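Local coordinates for UPF0098 protein CT_736 (Chlamydia trachomatis, PDB 3N08), which is a putative phosphatidylethanolamine-binding protein, a bacterial homologue of the eukaryotic Raf kinase inhibitor protein, whose own function is not established, at residues Pro18-Tyr21 and Gly27-Pro30. Sequence-based numbering, arbitrary orientation. Where two conformers were deposited one is given.
Sequences PKKY and GISP
The ring of Tyr-21 lies against Pro-30, whose CA sits over one face, displaced toward the rim and 3.9 Å from the ring centroid, in a CH-pi contact 23° off the ring normal. Beside it, CB of Pro-30 comes to 3.9 Å from CG of Tyr-21. The opposite face is covered by CB of Lys-20, so the ring is sandwiched between its own neighbour in sequence and the proline. At the ring edge the carbonyl O of Ile-28 approaches in plane, 3.3 Å from CD1 of Tyr-21; the same oxygen receives a CA-H...O contact from Tyr-21. With CG anti to its carbonyl carbon (chi1 -50°), Tyr-21 carries the ring alongside residues 28-30. Ile-28 adds CG1, 3.9 Å from CD1 of Tyr-21. A single hydrogen bond joins the two backbones: Gly-27 N donates to Lys-20 O over 2.9 Å, with a bent angle of 141° at the hydrogen. Gly-27, with its positive phi, turns the chain just ahead of the extended residues.

Within 18-21, the backbone hydrogen bond from Tyr-21 N to Pro-18 O closes the short 3-10 turn from which the ring projects. Farther out, Glu-80 holds the Tyr-21 hydroxyl by a hydrogen bond, and Tyr-98 OH makes a hydrogen bond to the carbonyl O of Tyr-21. A 3-10 turn thus packs against the extended run Ile-28 to Pro-30, entered through Gly-27, within the disulfide-bonded loop (Cys-23 to Cys-102) that connects strand 15-16 of the larger sheet to strand 32-35 of the smaller one in this PEBP-family fold.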
loop_
_atom_site.group_PDB
_atom_site.type_symbol
_atom_site.label_atom_id
_atom_site.label_comp_id
_atom_site.label_asym_id
_atom_site.label_seq_id
_atom_site.Cartn_x
_atom_site.Cartn_y
_atom_site.Cartn_z
ATOM N N PRO B 18 16.309 -10.522 -2.673
ATOM C CA PRO B 18 17.137 -11.652 -3.117
ATOM C C PRO B 18 18.450 -11.249 -3.760
ATOM O O PRO B 18 18.594 -10.205 -4.402
ATOM C CB PRO B 18 16.237 -12.380 -4.111
ATOM C CG PRO B 18 14.834 -12.021 -3.638
ATOM C CD PRO B 18 14.927 -10.618 -3.165
ATOM N N LYS B 19 19.423 -12.134 -3.585
ATOM C CA LYS B 19 20.784 -11.925 -4.043
ATOM C C LYS B 19 20.870 -11.559 -5.528
ATOM O O LYS B 19 21.724 -10.776 -5.936
ATOM C CB LYS B 19 21.575 -13.189 -3.750
ATOM C CG LYS B 19 23.016 -13.127 -4.219
ATOM C CD LYS B 19 23.809 -14.326 -3.720
ATOM C CE LYS B 19 24.196 -14.139 -2.261
ATOM N NZ LYS B 19 25.020 -15.299 -1.804
ATOM N N LYS B 20 19.984 -12.145 -6.329
ATOM C CA LYS B 20 19.957 -11.943 -7.773
ATOM C C LYS B 20 19.928 -10.445 -8.167
ATOM O O LYS B 20 20.409 -10.057 -9.230
ATOM C CB LYS B 20 18.683 -12.636 -8.283
ATOM C CG LYS B 20 18.407 -12.596 -9.764
ATOM C CD LYS B 20 17.043 -13.247 -10.011
ATOM C CE LYS B 20 16.771 -13.527 -11.478
ATOM N NZ LYS B 20 17.449 -14.758 -11.949
ATOM N N TYR B 21 19.327 -9.610 -7.328
ATOM C CA TYR B 21 19.133 -8.187 -7.656
ATOM C C TYR B 21 20.240 -7.315 -7.074
ATOM O O TYR B 21 20.231 -6.090 -7.260
ATOM C CB TYR B 21 17.759 -7.720 -7.164
ATOM C CG TYR B 21 16.685 -8.674 -7.620
ATOM C CD1 TYR B 21 16.432 -8.891 -8.966
ATOM C CD2 TYR B 21 15.965 -9.414 -6.697
ATOM C CE1 TYR B 21 15.468 -9.816 -9.378
ATOM C CE2 TYR B 21 15.027 -10.333 -7.088
ATOM C CZ TYR B 21 14.763 -10.519 -8.432
ATOM O OH TYR B 21 13.801 -11.426 -8.834
ATOM N N GLY B 27 22.567 -8.842 -10.654
ATOM C CA GLY B 27 22.421 -7.419 -10.423
ATOM C C GLY B 27 21.374 -6.744 -11.281
ATOM O O GLY B 27 21.468 -5.557 -11.574
ATOM N N ILE B 28 20.360 -7.488 -11.686
ATOM C CA ILE B 28 19.292 -6.899 -12.484
ATOM C C ILE B 28 18.242 -6.247 -11.592
ATOM O O ILE B 28 18.155 -6.507 -10.384
ATOM C CB ILE B 28 18.640 -7.942 -13.430
ATOM C CG1 ILE B 28 17.896 -8.996 -12.613
ATOM C CG2 ILE B 28 19.702 -8.595 -14.344
ATOM C CD1 ILE B 28 17.184 -10.058 -13.456
ATOM N N SER B 29 17.441 -5.371 -12.186
ATOM C CA SER B 29 16.407 -4.668 -11.446
ATOM C C SER B 29 15.352 -5.659 -10.941
ATOM O O SER B 29 15.023 -6.626 -11.633
ATOM C CB SER B 29 15.795 -3.562 -12.319
ATOM O OG SER B 29 15.088 -4.120 -13.421
ATOM N N PRO B 30 14.857 -5.461 -9.714
ATOM C CA PRO B 30 13.876 -6.387 -9.142
ATOM C C PRO B 30 12.496 -6.185 -9.752
ATOM O O PRO B 30 12.189 -5.087 -10.246
ATOM C CB PRO B 30 13.845 -5.979 -7.664
ATOM C CG PRO B 30 14.175 -4.482 -7.705
ATOM C CD PRO B 30 15.186 -4.346 -8.809
#